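Sensor protein qseC (Escherichia coli, PDB 3JZ3) acts as the membrane sensor histidine kinase of the QseB/QseC two-component system, autophosphorylating from ATP and activating the flagella regulon. Local coordinates at residues 48-52 with 120-124; 117-121 with 190-196. All coordinates share one frame; numbering follows the deposited sequence.

Contact 1: residues 48-52 with 120-124. With SO4 (sulfate ion), chain C.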
ATOM      1  N   ILE B  48      -1.528   3.486  -6.385  1.00 41.58           N
ATOM      2  CA  ILE B  48      -1.310   2.138  -6.915  1.00 42.09           C
ATOM      3  C   ILE B  48      -0.005   2.046  -7.703  1.00 43.48           C
ATOM      4  O   ILE B  48       0.683   1.026  -7.658  1.00 45.56           O
ATOM      5  CB  ILE B  48      -2.520   1.677  -7.781  1.00 42.28           C
ATOM      6  CG1 ILE B  48      -3.736   1.382  -6.888  1.00 44.19           C
ATOM      7  CG2 ILE B  48      -2.169   0.476  -8.676  1.00 40.36           C
ATOM      8  CD1 ILE B  48      -3.520   0.296  -5.812  1.00 45.29           C
ATOM      9  N   ASP B  49       0.334   3.127  -8.401  1.00 43.96           N
ATOM     10  CA  ASP B  49       1.556   3.211  -9.196  1.00 45.12           C
ATOM     11  C   ASP B  49       2.817   3.133  -8.329  1.00 39.75           C
ATOM     12  O   ASP B  49       3.787   2.467  -8.695  1.00 36.24           O
ATOM     13  CB  ASP B  49       1.558   4.518  -9.988  1.00 52.72           C
ATOM     14  CG  ASP B  49       1.688   4.294 -11.474  1.00 58.78           C
ATOM     15  OD1 ASP B  49       2.761   3.823 -11.912  1.00 63.47           O
ATOM     16  OD2 ASP B  49       0.712   4.594 -12.202  1.00 60.01           O
ATOM     17  N   ARG B  50       2.787   3.819  -7.189  1.00 34.02           N
ATOM     18  CA  ARG B  50       3.911   3.841  -6.255  1.00 36.03           C
ATOM     19  C   ARG B  50       4.075   2.520  -5.507  1.00 33.60           C
ATOM     20  O   ARG B  50       5.192   2.040  -5.340  1.00 33.82           O
ATOM     21  CB  ARG B  50       3.753   4.986  -5.258  1.00 37.89           C
ATOM     22  CG  ARG B  50       3.895   6.359  -5.875  1.00 38.45           C
ATOM     23  CD  ARG B  50       3.326   7.411  -4.956  1.00 41.08           C
ATOM     24  NE  ARG B  50       3.391   8.732  -5.564  1.00 41.42           N
ATOM     25  CZ  ARG B  50       3.140   9.869  -4.926  1.00 41.51           C
ATOM     26  NH1 ARG B  50       2.800   9.863  -3.641  1.00 41.08           N
ATOM     27  NH2 ARG B  50       3.235  11.018  -5.581  1.00 40.18           N
ATOM     28  N   ALA B  51       2.962   1.945  -5.058  1.00 33.13           N
ATOM     29  CA  ALA B  51       2.972   0.637  -4.404  1.00 33.64           C
ATOM     30  C   ALA B  51       3.428  -0.456  -5.366  1.00 34.25           C
ATOM     31  O   ALA B  51       4.165  -1.363  -4.975  1.00 33.96           O
ATOM     32  CB  ALA B  51       1.605   0.312  -3.832  1.00 34.06           C
ATOM     33  N   THR B  52       2.995  -0.350  -6.623  1.00 35.28           N
ATOM     34  CA  THR B  52       3.379  -1.284  -7.686  1.00 35.86           C
ATOM     35  C   THR B  52       4.889  -1.273  -7.915  1.00 37.32           C
ATOM     36  O   THR B  52       5.533  -2.319  -7.844  1.00 40.09           O
ATOM     37  CB  THR B  52       2.638  -0.963  -9.010  1.00 34.85           C
ATOM     38  OG1 THR B  52       1.245  -1.253  -8.859  1.00 31.57           O
ATOM     39  CG2 THR B  52       3.195  -1.771 -10.175  1.00 34.20           C
ATOM     40  N   LEU B 120      -3.263  -5.902  -6.064  1.00 35.63           N
ATOM     41  CA  LEU B 120      -2.394  -5.057  -6.890  1.00 33.05           C
ATOM     42  C   LEU B 120      -2.505  -5.391  -8.371  1.00 31.10           C
ATOM     43  O   LEU B 120      -2.624  -4.494  -9.200  1.00 29.13           O
ATOM     44  CB  LEU B 120      -0.929  -5.191  -6.457  1.00 35.40           C
ATOM     45  CG  LEU B 120      -0.428  -4.375  -5.268  1.00 38.41           C
ATOM     46  CD1 LEU B 120       0.998  -4.783  -4.936  1.00 37.81           C
ATOM     47  CD2 LEU B 120      -0.510  -2.878  -5.554  1.00 40.80           C
ATOM     48  N   LEU B 121      -2.443  -6.682  -8.690  1.00 32.45           N
ATOM     49  CA  LEU B 121      -2.617  -7.163 -10.060  1.00 31.14           C
ATOM     50  C   LEU B 121      -3.914  -6.628 -10.661  1.00 32.88           C
ATOM     51  O   LEU B 121      -3.896  -5.986 -11.714  1.00 34.96           O
ATOM     52  CB  LEU B 121      -2.617  -8.696 -10.092  1.00 31.26           C
ATOM     53  CG  LEU B 121      -2.610  -9.400 -11.453  1.00 33.67           C
ATOM     54  CD1 LEU B 121      -2.171 -10.842 -11.298  1.00 32.90           C
ATOM     55  CD2 LEU B 121      -3.969  -9.333 -12.145  1.00 33.58           C
ATOM     56  N   VAL B 122      -5.031  -6.887  -9.982  1.00 32.18           N
ATOM     57  CA  VAL B 122      -6.350  -6.521 -10.495  1.00 32.11           C
ATOM     58  C   VAL B 122      -6.461  -5.010 -10.673  1.00 32.19           C
ATOM     59  O   VAL B 122      -6.962  -4.529 -11.690  1.00 29.96           O
ATOM     60  CB  VAL B 122      -7.496  -7.056  -9.588  1.00 28.73           C
ATOM     61  CG1 VAL B 122      -8.834  -6.489 -10.024  1.00 24.42           C
ATOM     62  CG2 VAL B 122      -7.537  -8.579  -9.621  1.00 27.08           C
ATOM     63  N   ARG B 123      -5.965  -4.276  -9.683  1.00 34.90           N
ATOM     64  CA  ARG B 123      -6.065  -2.826  -9.667  1.00 37.24           C
ATOM     65  C   ARG B 123      -5.254  -2.146 -10.780  1.00 36.36           C
ATOM     66  O   ARG B 123      -5.686  -1.137 -11.334  1.00 37.79           O
ATOM     67  CB  ARG B 123      -5.669  -2.295  -8.292  1.00 39.88           C
ATOM     68  CG  ARG B 123      -6.030  -0.849  -8.069  1.00 46.03           C
ATOM     69  CD  ARG B 123      -7.520  -0.638  -7.883  1.00 48.77           C
ATOM     70  NE  ARG B 123      -7.823   0.782  -7.727  1.00 52.20           N
ATOM     71  CZ  ARG B 123      -7.717   1.460  -6.586  1.00 52.48           C
ATOM     72  NH1 ARG B 123      -7.312   0.861  -5.474  1.00 52.72           N
ATOM     73  NH2 ARG B 123      -8.017   2.750  -6.559  1.00 56.41           N
ATOM     74  N   ASN B 124      -4.092  -2.704 -11.103  1.00 34.59           N
ATOM     75  CA  ASN B 124      -3.295  -2.233 -12.233  1.00 38.61           C
ATOM     76  C   ASN B 124      -4.027  -2.358 -13.565  1.00 38.74           C
ATOM     77  O   ASN B 124      -4.018  -1.429 -14.375  1.00 37.64           O
ATOM     78  CB  ASN B 124      -1.961  -2.973 -12.301  1.00 40.01           C
ATOM     79  CG  ASN B 124      -0.896  -2.316 -11.460  1.00 43.36           C
ATOM     80  OD1 ASN B 124      -0.313  -1.310 -11.857  1.00 48.66           O
ATOM     81  ND2 ASN B 124      -0.633  -2.881 -10.289  1.00 45.62           N
TER
HETATM   82  S   SO4 C   1       4.254   9.277  -9.111  1.00 98.25           S
HETATM   83  O1  SO4 C   1       3.692   7.948  -8.885  1.00 98.55           O
HETATM   84  O2  SO4 C   1       4.556   9.911  -7.830  1.00 98.08           O
HETATM   85  O3  SO4 C   1       5.485   9.160  -9.891  1.00 98.54           O
HETATM   86  O4  SO4 C   1       3.286  10.091  -9.840  1.00 98.24           O
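Leu120 lays its CD2 branch against Ala51 of helix 42-61, 4.2 Å from Ala51 CB, with Thr52 and the CD1 end of Ile48 beside the same methyl. The small alanine lets a branched leucine come close to the helix surface, while Val55 of the same helix packs on Leu120 too. The Arg123 side chain leaves with CG anti to its backbone N, bends at chi2 (73°), and crosses Ile48 at about a right angle: Ile48 CG1 is 3.4 Å from Arg123 CG and lies over one guanidinium face, toward its rim. By family, helix 42-61 corresponds to the second helix of the dimerisation and phosphoacceptor hairpin, and helix 115-131 carries the N box of the Bergerat ATP-binding fold; the two segments run roughly antiparallel but inclined (135° between their N-to-C directions), joining two domains. Asn124 supplies the polar link. Its ND2 donates to Thr52 OG1 at 2.9 Å, nearly straight (162°) and in the amide plane, and its other N-H goes to Leu120 O, which fixes the amide's rotation. Thr52 suits this place because its hydroxyl accepts that bond while donating to Ile48 O, 2.6 Å from OG1. On another side of helix 42-61, Arg50 NE and NH2 grip a sulfate through O2, each 2.8 Å from it; Arg53 is a further donor to this ion, probably from the crystallisation liquor.

Contact 2: residues 117-121 with 190-196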
ATOM      1  N   LEU B 117      -1.111  -8.911  -3.136  1.00 26.90           N
ATOM      2  CA  LEU B 117      -0.543  -9.047  -4.467  1.00 23.76           C
ATOM      3  C   LEU B 117      -1.625  -9.202  -5.531  1.00 26.33           C
ATOM      4  O   LEU B 117      -1.541  -8.582  -6.593  1.00 28.27           O
ATOM      5  CB  LEU B 117       0.457 -10.206  -4.526  1.00 24.12           C
ATOM      6  CG  LEU B 117       1.756 -10.064  -3.714  1.00 25.90           C
ATOM      7  CD1 LEU B 117       2.697 -11.214  -4.016  1.00 25.57           C
ATOM      8  CD2 LEU B 117       2.462  -8.726  -3.949  1.00 25.46           C
ATOM      9  N   LEU B 118      -2.650 -10.003  -5.248  1.00 26.39           N
ATOM     10  CA  LEU B 118      -3.737 -10.190  -6.218  1.00 29.94           C
ATOM     11  C   LEU B 118      -4.555  -8.919  -6.382  1.00 29.79           C
ATOM     12  O   LEU B 118      -5.051  -8.624  -7.473  1.00 30.48           O
ATOM     13  CB  LEU B 118      -4.641 -11.366  -5.845  1.00 25.19           C
ATOM     14  CG  LEU B 118      -4.082 -12.756  -6.153  1.00 29.09           C
ATOM     15  CD1 LEU B 118      -5.142 -13.812  -5.883  1.00 30.29           C
ATOM     16  CD2 LEU B 118      -3.569 -12.857  -7.593  1.00 25.45           C
ATOM     17  N   SER B 119      -4.675  -8.174  -5.290  1.00 28.20           N
ATOM     18  CA  SER B 119      -5.352  -6.889  -5.291  1.00 30.97           C
ATOM     19  C   SER B 119      -4.594  -5.890  -6.168  1.00 31.68           C
ATOM     20  O   SER B 119      -5.204  -5.142  -6.929  1.00 30.65           O
ATOM     21  CB  SER B 119      -5.497  -6.371  -3.858  1.00 30.23           C
ATOM     22  OG  SER B 119      -6.045  -5.069  -3.840  1.00 37.50           O
ATOM     23  N   LEU B 120      -3.263  -5.902  -6.064  1.00 35.63           N
ATOM     24  CA  LEU B 120      -2.394  -5.057  -6.890  1.00 33.05           C
ATOM     25  C   LEU B 120      -2.505  -5.391  -8.371  1.00 31.10           C
ATOM     26  O   LEU B 120      -2.624  -4.494  -9.200  1.00 29.13           O
ATOM     27  CB  LEU B 120      -0.929  -5.191  -6.457  1.00 35.40           C
ATOM     28  CG  LEU B 120      -0.428  -4.375  -5.268  1.00 38.41           C
ATOM     29  CD1 LEU B 120       0.998  -4.783  -4.936  1.00 37.81           C
ATOM     30  CD2 LEU B 120      -0.510  -2.878  -5.554  1.00 40.80           C
ATOM     31  N   LEU B 121      -2.443  -6.682  -8.690  1.00 32.45           N
ATOM     32  CA  LEU B 121      -2.617  -7.163 -10.060  1.00 31.14           C
ATOM     33  C   LEU B 121      -3.914  -6.628 -10.661  1.00 32.88           C
ATOM     34  O   LEU B 121      -3.896  -5.986 -11.714  1.00 34.96           O
ATOM     35  CB  LEU B 121      -2.617  -8.696 -10.092  1.00 31.26           C
ATOM     36  CG  LEU B 121      -2.610  -9.400 -11.453  1.00 33.67           C
ATOM     37  CD1 LEU B 121      -2.171 -10.842 -11.298  1.00 32.90           C
ATOM     38  CD2 LEU B 121      -3.969  -9.333 -12.145  1.00 33.58           C
ATOM     39  N   ILE B 190       3.225 -11.207 -10.888  1.00 36.69           N
ATOM     40  CA  ILE B 190       2.296 -11.664  -9.854  1.00 32.90           C
ATOM     41  C   ILE B 190       1.487 -12.861 -10.356  1.00 32.08           C
ATOM     42  O   ILE B 190       1.342 -13.860  -9.644  1.00 32.01           O
ATOM     43  CB  ILE B 190       1.364 -10.520  -9.388  1.00 30.78           C
ATOM     44  CG1 ILE B 190       2.130  -9.552  -8.485  1.00 30.71           C
ATOM     45  CG2 ILE B 190       0.132 -11.066  -8.667  1.00 27.28           C
ATOM     46  CD1 ILE B 190       1.430  -8.220  -8.283  1.00 35.17           C
ATOM     47  N   ALA B 191       0.979 -12.754 -11.582  1.00 30.12           N
ATOM     48  CA  ALA B 191       0.237 -13.839 -12.214  1.00 34.03           C
ATOM     49  C   ALA B 191       1.047 -15.134 -12.220  1.00 35.30           C
ATOM     50  O   ALA B 191       0.557 -16.173 -11.771  1.00 36.01           O
ATOM     51  CB  ALA B 191      -0.169 -13.456 -13.636  1.00 34.79           C
ATOM     52  N   LYS B 192       2.287 -15.052 -12.707  1.00 36.63           N
ATOM     53  CA  LYS B 192       3.184 -16.208 -12.818  1.00 37.08           C
ATOM     54  C   LYS B 192       3.447 -16.841 -11.458  1.00 37.43           C
ATOM     55  O   LYS B 192       3.501 -18.063 -11.337  1.00 37.71           O
ATOM     56  CB  LYS B 192       4.507 -15.811 -13.484  1.00 37.62           C
ATOM     57  N   LEU B 193       3.594 -16.000 -10.440  1.00 37.72           N
ATOM     58  CA  LEU B 193       3.774 -16.462  -9.068  1.00 40.91           C
ATOM     59  C   LEU B 193       2.560 -17.261  -8.580  1.00 41.42           C
ATOM     60  O   LEU B 193       2.710 -18.213  -7.814  1.00 44.30           O
ATOM     61  CB  LEU B 193       4.051 -15.267  -8.148  1.00 41.55           C
ATOM     62  CG  LEU B 193       4.262 -15.466  -6.645  1.00 43.99           C
ATOM     63  CD1 LEU B 193       5.563 -16.201  -6.352  1.00 46.23           C
ATOM     64  CD2 LEU B 193       4.245 -14.122  -5.942  1.00 43.39           C
ATOM     65  N   HIS B 194       1.372 -16.876  -9.041  1.00 40.23           N
ATOM     66  CA  HIS B 194       0.119 -17.529  -8.653  1.00 39.60           C
ATOM     67  C   HIS B 194      -0.290 -18.672  -9.586  1.00 41.10           C
ATOM     68  O   HIS B 194      -1.394 -19.209  -9.469  1.00 39.43           O
ATOM     69  CB  HIS B 194      -1.007 -16.498  -8.597  1.00 40.82           C
ATOM     70  CG  HIS B 194      -0.902 -15.556  -7.442  1.00 40.27           C
ATOM     71  ND1 HIS B 194      -0.114 -14.426  -7.473  1.00 40.19           N
ATOM     72  CD2 HIS B 194      -1.483 -15.578  -6.221  1.00 39.36           C
ATOM     73  CE1 HIS B 194      -0.216 -13.792  -6.319  1.00 38.56           C
ATOM     74  NE2 HIS B 194      -1.040 -14.471  -5.541  1.00 39.41           N
ATOM     75  N   GLY B 195       0.594 -19.035 -10.512  1.00 41.95           N
ATOM     76  CA  GLY B 195       0.296 -20.077 -11.497  1.00 41.95           C
ATOM     77  C   GLY B 195      -0.750 -19.635 -12.506  1.00 42.89           C
ATOM     78  O   GLY B 195      -1.530 -20.451 -13.000  1.00 43.73           O
HETATM   79  N   MSE B 196      -0.761 -18.340 -12.808  1.00 40.12           N
HETATM   80  CA  MSE B 196      -1.733 -17.760 -13.723  1.00 44.04           C
HETATM   81  C   MSE B 196      -1.032 -17.253 -14.971  1.00 43.91           C
HETATM   82  O   MSE B 196       0.152 -16.919 -14.936  1.00 45.58           O
HETATM   83  CB  MSE B 196      -2.491 -16.604 -13.059  1.00 43.99           C
HETATM   84  CG  MSE B 196      -3.339 -16.995 -11.857  1.00 45.17           C
HETATM   85 SE   MSE B 196      -4.111 -15.437 -10.949  1.00 51.49          SE
HETATM   86  CE  MSE B 196      -5.034 -16.363  -9.496  1.00 47.93           C
TER
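Ile190 plugs as a knob into the hole formed by Leu117, Leu118, Leu120 and Leu121. Its CG2 branch reaches 3.5 Å to Leu121 CD1 as the two side chains slide past each other in opposite directions, while Ile190 CD1 ends 3.4 Å from Leu117 O. With CG1 beside the backbone N (chi1 -75°), the beta-branched isoleucine turns CG2 to Leu121 and Leu118 and CD1 toward Leu120, both arms also lying by the Leu117 carbonyl. Ala191 is small enough for Leu121 CD1 to settle against its CB, and the Leu117 and Leu193 side chains cross at about a right angle, CD1 of Leu117 3.8 Å from CD2 of Leu193. Next to this apolar patch, Leu118 meets the His194 ring in a CH-pi contact: Leu118 CD2 stands 3.5 Å above the ring centroid, only 5° off the normal, while Leu117 CB approaches an edge. Met196, built as selenomethionine, adds its CE methyl to Leu118 CD2. The ring is held at both nitrogens: within its segment, His194 ND1 donates almost straight (172°) to Ile190 O, 2.7 Å away; from outside, the backbone N of Gln114 donates to NE2. A Schellman motif closes helix 186-193, with Gly195 at positive phi as its C-prime residue and Met196 N returning to Ala191 O. Leu59 of helix 42-61 also covers Ile190. This pairing is consistent with a neutral, ND1-protonated imidazole, suited to burial among leucines.

Both contacts are buried and both draw on helix 115-131, sharing Leu120 and Leu121, but they use different sides of it. Contact 1 connects that helix to helix 42-61 of the dimerisation hairpin, across a domain boundary, and mixes aliphatic packing with a side-chain hydrogen bond; a buried arginine, Arg123, is part of the packing. Contact 2 lies inside the ATP-binding domain, joining helix 115-131 to the end of helix 186-193. There the contacts between the segments are apolar or CH-pi, while the polar groups of the histidine are satisfied locally. The second subunit reaches both, at Ala51 in contact 1 and at Leu117 in contact 2. Leu120 bridges the two interfaces, whereas Leu121 packs only in contact 2.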